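Local coordinates for solute binding protein MsmE (PDB 4R6H) that binds melibiose, raffinose and stachyose and serves as the solute-binding component of the ABC transporter that imports these sugars, at residues A107-D111 with M112-Q116; W384-L387 with G388-Q392; Q402-S405 with Q406-R410. One frame throughout, in Å; residues are numbered along the deposited sequence. Where two conformers were deposited one is given.

Interaction 1: residues A107-D111 with M112-Q116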
loop_
_atom_site.group_PDB
_atom_site.type_symbol
_atom_site.label_atom_id
_atom_site.label_comp_id
_atom_site.label_asym_id
_atom_site.label_seq_id
_atom_site.Cartn_x
_atom_site.Cartn_y
_atom_site.Cartn_z
ATOM N N ALA A 107 4.461 -16.571 -15.135
ATOM C CA ALA A 107 4.794 -16.449 -16.565
ATOM C C ALA A 107 5.352 -15.073 -16.851
ATOM O O ALA A 107 4.833 -14.070 -16.366
ATOM C CB ALA A 107 3.562 -16.682 -17.409
ATOM N N ASP A 108 6.395 -15.018 -17.668
ATOM C CA ASP A 108 6.961 -13.788 -18.115
ATOM C C ASP A 108 6.029 -13.135 -19.115
ATOM O O ASP A 108 5.692 -13.736 -20.139
ATOM C CB ASP A 108 8.353 -14.089 -18.681
ATOM C CG ASP A 108 9.136 -12.879 -19.044
ATOM O OD1 ASP A 108 8.587 -11.765 -19.177
ATOM O OD2 ASP A 108 10.371 -13.044 -19.266
ATOM N N LEU A 109 5.576 -11.902 -18.816
ATOM C CA LEU A 109 4.639 -11.227 -19.643
ATOM C C LEU A 109 5.289 -10.209 -20.566
ATOM O O LEU A 109 4.596 -9.418 -21.167
ATOM C CB LEU A 109 3.580 -10.552 -18.776
ATOM C CG LEU A 109 2.833 -11.445 -17.810
ATOM C CD1 LEU A 109 1.769 -10.631 -17.049
ATOM C CD2 LEU A 109 2.214 -12.657 -18.465
ATOM N N ARG A 110 6.611 -10.266 -20.728
ATOM C CA ARG A 110 7.309 -9.223 -21.504
ATOM C C ARG A 110 6.900 -9.127 -22.951
ATOM O O ARG A 110 7.091 -8.050 -23.557
ATOM C CB ARG A 110 8.845 -9.392 -21.447
ATOM C CG ARG A 110 9.388 -10.501 -22.361
ATOM C CD ARG A 110 10.920 -10.569 -22.366
ATOM N NE ARG A 110 11.458 -11.228 -21.192
ATOM C CZ ARG A 110 12.747 -11.335 -20.882
ATOM N NH1 ARG A 110 13.675 -10.806 -21.682
ATOM N NH2 ARG A 110 13.097 -11.981 -19.784
ATOM N N ASP A 111 6.350 -10.195 -23.530
ATOM C CA ASP A 111 5.921 -10.165 -24.934
ATOM C C ASP A 111 4.451 -9.795 -25.145
ATOM O O ASP A 111 3.919 -9.930 -26.262
ATOM C CB ASP A 111 6.248 -11.495 -25.610
ATOM C CG ASP A 111 7.751 -11.838 -25.526
ATOM O OD1 ASP A 111 8.575 -11.029 -25.956
ATOM O OD2 ASP A 111 8.112 -12.880 -24.942
ATOM N N MET A 112 3.776 -9.349 -24.084
ATOM C CA MET A 112 2.415 -8.842 -24.239
ATOM C C MET A 112 2.384 -7.365 -24.648
ATOM O O MET A 112 3.188 -6.556 -24.182
ATOM C CB MET A 112 1.601 -9.049 -22.937
ATOM C CG MET A 112 1.485 -10.508 -22.491
ATOM S SD MET A 112 0.232 -10.746 -21.214
ATOM C CE MET A 112 -1.232 -10.486 -22.181
ATOM N N LYS A 113 1.386 -7.037 -25.454
ATOM C CA LYS A 113 1.270 -5.688 -26.048
ATOM C C LYS A 113 1.138 -4.595 -24.996
ATOM O O LYS A 113 1.656 -3.485 -25.163
ATOM C CB LYS A 113 0.078 -5.648 -27.022
ATOM C CG LYS A 113 0.210 -6.715 -28.102
ATOM C CD LYS A 113 -0.420 -6.372 -29.440
ATOM C CE LYS A 113 0.221 -7.226 -30.533
ATOM N NZ LYS A 113 -0.151 -6.813 -31.915
ATOM N N TRP A 114 0.442 -4.879 -23.872
ATOM C CA TRP A 114 0.205 -3.829 -22.862
ATOM C C TRP A 114 1.472 -3.294 -22.205
ATOM O O TRP A 114 1.491 -2.177 -21.696
ATOM C CB TRP A 114 -0.779 -4.316 -21.764
ATOM C CG TRP A 114 -0.226 -5.430 -20.882
ATOM C CD1 TRP A 114 -0.426 -6.767 -21.039
ATOM C CD2 TRP A 114 0.645 -5.285 -19.768
ATOM N NE1 TRP A 114 0.243 -7.456 -20.086
ATOM C CE2 TRP A 114 0.914 -6.585 -19.275
ATOM C CE3 TRP A 114 1.231 -4.184 -19.103
ATOM C CZ2 TRP A 114 1.718 -6.807 -18.166
ATOM C CZ3 TRP A 114 1.994 -4.405 -17.990
ATOM C CH2 TRP A 114 2.259 -5.713 -17.528
ATOM N N THR A 115 2.560 -4.078 -22.237
ATOM C CA THR A 115 3.757 -3.709 -21.518
ATOM C C THR A 115 4.367 -2.395 -22.015
ATOM O O THR A 115 5.020 -1.734 -21.250
ATOM C CB THR A 115 4.811 -4.844 -21.535
ATOM O OG1 THR A 115 5.245 -5.089 -22.884
ATOM C CG2 THR A 115 4.231 -6.121 -20.933
ATOM N N GLN A 116 4.079 -2.022 -23.266
ATOM C CA GLN A 116 4.587 -0.747 -23.758
ATOM C C GLN A 116 4.054 0.424 -22.944
ATOM O O GLN A 116 4.682 1.474 -22.921
ATOM C CB GLN A 116 4.280 -0.536 -25.241
ATOM C CG GLN A 116 2.832 -0.365 -25.604
ATOM C CD GLN A 116 2.641 0.000 -27.075
ATOM O OE1 GLN A 116 3.531 0.567 -27.703
ATOM N NE2 GLN A 116 1.479 -0.326 -27.624
HETATM O O HOH W 1 7.495 -4.828 -23.954
#
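A type I beta turn from Leu109 to Met112 leads the loop of this solute-binding protein into a short 3-10 segment, 113-116. The turn is closed by Met112 N, which donates to Leu109 O at 3.0 Å with an N-H...O angle of 166°, the donor standing well above the carbonyl plane. Overlapping its start is an Asx turn: Asp108 OD1 accepts from Arg110 N on its anti side, and from Val133 N as well. The guanidinium of Arg110 also grips this carboxylate, coming side-on, NE and NH2 both donating to OD2 in a salt bridge with NE 2.9 Å from OD2. The Asp108 carboxylate lies at the edge of that guanidinium, nearly in its plane.

On the apolar side the branches of Leu109 are divided between two partners. Its CD2 runs alongside the thioether of Met112, 3.9 Å from SD, while CD1 meets the edge of the Trp114 indole at CZ2, 4.0 Å away. Met112 also lies at the rim of that ring, where Trp114 NE1 makes a weak bond to SD. Over one face of the indole sits Thr115 CG2, 3.6 Å above the plane and close to its centre, and 3.3 Å from Leu109 O. A chi1 of 64° leaves CG2 there, beside the backbone N, and puts OG1 between that N and the carbonyl carbon, where a water 2.5 Å from Thr115 OG1 bridges to Arg110 O, to which it donates.

Met112 and Trp114 pack against helix 320-331, both touching Ile327. Trp114 further meets Tyr136 of strand 136-137 edge-to-face, and Leu109 rests on Val133 and joins it through the backbone, while Ala107 pairs with Ala313 on strand 310-313.

Interaction 2: residues W384-L387 with G388-Q392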
loop_
_atom_site.group_PDB
_atom_site.type_symbol
_atom_site.label_atom_id
_atom_site.label_comp_id
_atom_site.label_asym_id
_atom_site.label_seq_id
_atom_site.Cartn_x
_atom_site.Cartn_y
_atom_site.Cartn_z
ATOM N N TRP A 384 5.062 -7.199 9.796
ATOM C CA TRP A 384 3.965 -6.215 9.823
ATOM C C TRP A 384 3.242 -6.223 11.144
ATOM O O TRP A 384 3.018 -5.196 11.764
ATOM C CB TRP A 384 3.000 -6.451 8.664
ATOM C CG TRP A 384 1.749 -5.644 8.710
ATOM C CD1 TRP A 384 0.506 -6.040 9.177
ATOM C CD2 TRP A 384 1.600 -4.278 8.303
ATOM N NE1 TRP A 384 -0.406 -5.013 9.028
ATOM C CE2 TRP A 384 0.228 -3.932 8.477
ATOM C CE3 TRP A 384 2.454 -3.354 7.710
ATOM C CZ2 TRP A 384 -0.269 -2.659 8.149
ATOM C CZ3 TRP A 384 1.969 -2.117 7.376
ATOM C CH2 TRP A 384 0.608 -1.777 7.590
ATOM N N ASP A 385 2.882 -7.419 11.612
ATOM C CA ASP A 385 2.180 -7.522 12.874
ATOM C C ASP A 385 3.058 -7.054 14.048
ATOM O O ASP A 385 2.563 -6.439 14.961
ATOM C CB ASP A 385 1.667 -8.952 13.099
ATOM C CG ASP A 385 0.337 -9.241 12.382
ATOM O OD1 ASP A 385 -0.379 -8.311 11.953
ATOM O OD2 ASP A 385 -0.008 -10.429 12.264
ATOM N N VAL A 386 4.353 -7.355 13.984
ATOM C CA VAL A 386 5.280 -6.973 15.030
ATOM C C VAL A 386 5.401 -5.440 15.077
ATOM O O VAL A 386 5.377 -4.849 16.135
ATOM C CB VAL A 386 6.670 -7.560 14.790
ATOM C CG1 VAL A 386 7.621 -7.099 15.887
ATOM C CG2 VAL A 386 6.604 -9.089 14.793
ATOM N N LEU A 387 5.475 -4.783 13.914
ATOM C CA LEU A 387 5.524 -3.288 13.896
ATOM C C LEU A 387 4.267 -2.691 14.562
ATOM O O LEU A 387 4.328 -1.718 15.285
ATOM C CB LEU A 387 5.686 -2.787 12.451
ATOM C CG LEU A 387 7.018 -3.106 11.764
ATOM C CD1 LEU A 387 6.897 -2.780 10.285
ATOM C CD2 LEU A 387 8.192 -2.387 12.408
ATOM N N GLY A 388 3.113 -3.284 14.266
ATOM C CA GLY A 388 1.871 -2.823 14.860
ATOM C C GLY A 388 1.863 -2.989 16.370
ATOM O O GLY A 388 1.525 -2.046 17.102
ATOM N N THR A 389 2.295 -4.180 16.806
ATOM C CA THR A 389 2.452 -4.549 18.219
ATOM C C THR A 389 3.268 -3.521 18.980
ATOM O O THR A 389 2.825 -2.972 19.990
ATOM C CB THR A 389 3.163 -5.941 18.394
ATOM O OG1 THR A 389 2.277 -7.003 18.050
ATOM C CG2 THR A 389 3.679 -6.143 19.776
ATOM N N VAL A 390 4.467 -3.252 18.499
ATOM C CA VAL A 390 5.371 -2.396 19.263
ATOM C C VAL A 390 4.846 -0.961 19.300
ATOM O O VAL A 390 4.981 -0.250 20.299
ATOM C CB VAL A 390 6.844 -2.467 18.802
ATOM C CG1 VAL A 390 7.369 -3.897 18.948
ATOM C CG2 VAL A 390 7.070 -1.903 17.401
ATOM N N GLY A 391 4.231 -0.527 18.197
ATOM C CA GLY A 391 3.664 0.795 18.199
ATOM C C GLY A 391 2.513 0.935 19.164
ATOM O O GLY A 391 2.393 1.936 19.864
ATOM N N GLN A 392 1.664 -0.100 19.252
ATOM C CA GLN A 392 0.570 -0.057 20.185
ATOM C C GLN A 392 1.080 -0.094 21.630
ATOM O O GLN A 392 0.569 0.622 22.516
ATOM C CB GLN A 392 -0.348 -1.246 19.912
ATOM C CG GLN A 392 -1.774 -0.997 20.256
ATOM C CD GLN A 392 -2.650 -2.123 19.761
ATOM O OE1 GLN A 392 -2.338 -3.316 19.968
ATOM N NE2 GLN A 392 -3.741 -1.771 19.098
#
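Asp385 O is gripped by two donors of one residue, the backbone N and the hydroxyl of Thr389, one turn further along helix 383-395. The amide bond is the shorter, with Thr389 N 2.9 Å from Asp385 O and an N-H...O angle of 165°, the ordinary i to i+4 bond of an alpha helix. Thr389 OG1 donates to the same oxygen at 3.2 Å, and the two donors arrive from opposite faces of the carbonyl plane, the hydroxyl 40° out of it. The torsion makes this possible: chi1 of -74° sets OG1 beside its own backbone N, facing back down the helix, and leaves CG2 on the far side of CB. Since OG1 is also bonded to Lys191 NZ, the hydroxyl links the helix backbone to a lysine from the loop before helix 192-206. A valine here would probably leave Lys191 without this oxygen partner and Asp385 O with its amide donor alone.

Regular bonds continue the helix on either side, from Gly388 N to Trp384 O and from Gly391 N to Leu387 O. Between them Val390 N meets Val386 O at 3.0 Å, nearly in line with the C=O bond. Leu387, Val386 and Val390 touch helix 401-420 with their apolar branches, and Val390 also touches Tyr198 on helix 192-206, against which Trp384 packs as well. The helix thus packs against both 192-206 and 401-420. Within it the valines approach only loosely, Val386 CG1 lying 4.4 Å from Val390 CG1, whereas Val390 CG2 rests 3.5 Å from Leu387 O.

Interaction 3: residues Q402-S405 with Q406-R410; sequences QDIS and QKLGR
Asp403 O, on the solvent-facing side of helix 401-420, collects several donors. Lys407 N makes the regular i to i+4 bond to it at 3.1 Å, with an N-H...O angle of 169°, and Gln406 N adds a weak, strongly bent one. A water then donates to the same oxygen at 2.7 Å and in turn accepts from Arg410 NH2 at 2.8 Å. The guanidinium of Arg410 is thereby tied back to the carbonyl nearly two turns earlier. Its chain folds over the helix, chi3 at -68° helping to bend it back, and one guanidinium face lies above Gln406 O and Lys407 CA while the water sits at its edge.

The next two carbonyls are satisfied along the backbone, Ile404 O by Leu408 N at 2.9 Å and Ser405 O by Gly409 N at 3.1 Å. Gln406 O likewise accepts from Arg410 N. The buried hydroxyl of Ser405 finds its partners beyond the helix: OG is hydrogen-bonded to Thr229 OG1, with a weak bond to Trp225 O. By contrast the exposed Asp403 and Gln406 only come near each other, OD1 lying 3.6 Å from NE2 with carboxylate and amide planes nearly coplanar. Lys407 NZ has a long, weak ion pair with Glu411.

On the apolar side Ile404 and Leu408 run side by side in the same direction, CG2 of Ile404 3.8 Å from CD1 of Leu408. This pair faces helix 383-395, where Ile404 also reaches Leu394, and Leu408 extends to Trp225 and Phe228 in the loop before helix 229-240. Contacts of Ile404 with Ser232 and of Gln402 with Glu233 set the helix against helix 229-240 too.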
loop_
_atom_site.group_PDB
_atom_site.type_symbol
_atom_site.label_atom_id
_atom_site.label_comp_id
_atom_site.label_asym_id
_atom_site.label_seq_id
_atom_site.Cartn_x
_atom_site.Cartn_y
_atom_site.Cartn_z
ATOM N N GLN A 402 13.889 2.714 23.189
ATOM C CA GLN A 402 15.104 1.874 23.135
ATOM C C GLN A 402 14.804 0.367 23.231
ATOM O O GLN A 402 15.402 -0.463 22.526
ATOM C CB GLN A 402 16.108 2.291 24.228
ATOM C CG GLN A 402 16.581 3.750 24.146
ATOM C CD GLN A 402 17.273 4.134 22.828
ATOM O OE1 GLN A 402 17.868 3.297 22.175
ATOM N NE2 GLN A 402 17.158 5.406 22.426
ATOM N N ASP A 403 13.825 0.009 24.056
ATOM C CA ASP A 403 13.450 -1.389 24.199
ATOM C C ASP A 403 12.724 -1.956 22.974
ATOM O O ASP A 403 12.819 -3.139 22.656
ATOM C CB ASP A 403 12.617 -1.558 25.471
ATOM C CG ASP A 403 13.407 -1.136 26.719
ATOM O OD1 ASP A 403 14.617 -1.461 26.790
ATOM O OD2 ASP A 403 12.846 -0.461 27.600
ATOM N N ILE A 404 12.009 -1.102 22.254
ATOM C CA ILE A 404 11.344 -1.524 21.008
ATOM C C ILE A 404 12.326 -2.005 19.937
ATOM O O ILE A 404 12.113 -3.006 19.271
ATOM C CB ILE A 404 10.439 -0.382 20.484
ATOM C CG1 ILE A 404 9.249 -0.261 21.432
ATOM C CG2 ILE A 404 9.985 -0.644 19.054
ATOM C CD1 ILE A 404 8.434 0.989 21.267
ATOM N N SER A 405 13.419 -1.285 19.743
ATOM C CA SER A 405 14.370 -1.685 18.726
ATOM C C SER A 405 14.987 -3.029 19.067
ATOM O O SER A 405 15.255 -3.823 18.191
ATOM C CB SER A 405 15.431 -0.608 18.529
ATOM O OG SER A 405 14.784 0.525 17.963
ATOM N N GLN A 406 15.138 -3.323 20.352
ATOM C CA GLN A 406 15.690 -4.614 20.713
ATOM C C GLN A 406 14.711 -5.747 20.393
ATOM O O GLN A 406 15.095 -6.777 19.813
ATOM C CB GLN A 406 16.098 -4.602 22.174
ATOM C CG GLN A 406 17.269 -3.653 22.391
ATOM C CD GLN A 406 17.767 -3.661 23.814
ATOM O OE1 GLN A 406 18.940 -3.925 24.074
ATOM N NE2 GLN A 406 16.873 -3.373 24.749
ATOM N N LYS A 407 13.442 -5.536 20.719
ATOM C CA LYS A 407 12.404 -6.498 20.324
ATOM C C LYS A 407 12.295 -6.698 18.823
ATOM O O LYS A 407 12.148 -7.823 18.318
ATOM C CB LYS A 407 11.082 -6.037 20.888
ATOM C CG LYS A 407 9.866 -6.874 20.483
ATOM C CD LYS A 407 9.737 -8.129 21.335
ATOM C CE LYS A 407 8.560 -9.013 20.919
ATOM N NZ LYS A 407 7.244 -8.313 20.968
ATOM N N LEU A 408 12.354 -5.607 18.061
ATOM C CA LEU A 408 12.280 -5.753 16.643
ATOM C C LEU A 408 13.404 -6.632 16.096
ATOM O O LEU A 408 13.177 -7.405 15.195
ATOM C CB LEU A 408 12.235 -4.393 15.923
ATOM C CG LEU A 408 10.919 -3.644 16.189
ATOM C CD1 LEU A 408 11.136 -2.168 15.817
ATOM C CD2 LEU A 408 9.728 -4.193 15.433
ATOM N N GLY A 409 14.628 -6.413 16.600
ATOM C CA GLY A 409 15.793 -7.165 16.150
ATOM C C GLY A 409 15.624 -8.645 16.435
ATOM O O GLY A 409 15.973 -9.483 15.624
ATOM N N ARG A 410 15.089 -8.943 17.607
ATOM C CA ARG A 410 14.869 -10.346 17.982
ATOM C C ARG A 410 13.845 -11.001 17.054
ATOM O O ARG A 410 14.061 -12.104 16.563
ATOM C CB ARG A 410 14.393 -10.452 19.438
ATOM C CG ARG A 410 15.445 -10.136 20.488
ATOM C CD ARG A 410 15.002 -10.545 21.893
ATOM N NE ARG A 410 13.892 -9.749 22.439
ATOM C CZ ARG A 410 14.015 -8.574 23.082
ATOM N NH1 ARG A 410 15.194 -7.991 23.268
ATOM N NH2 ARG A 410 12.937 -7.959 23.537
HETATM O O HOH W 2 12.825 -5.222 24.307
#

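Overall arrangement
From the N terminus the chain first meets interaction 1, a turn in the loop between helices 98-102 and 123-126, which joins helix 320-331 to neighbouring strands. Interactions 2 and 3 follow much later, one on each of the successive helices 383-395 and 401-420. All three are local and in series, so none nests or crosses. Interaction 1 lies across the chain's centre from the others, its centre 38 Å from that of interaction 2. Interactions 2 and 3, with centres 11 Å apart, touch directly: Val390 CG2 packs on Ile404 CG2 at 3.6 Å, and Val386 and Leu387 close on Leu408, pairing the two C-terminal helices.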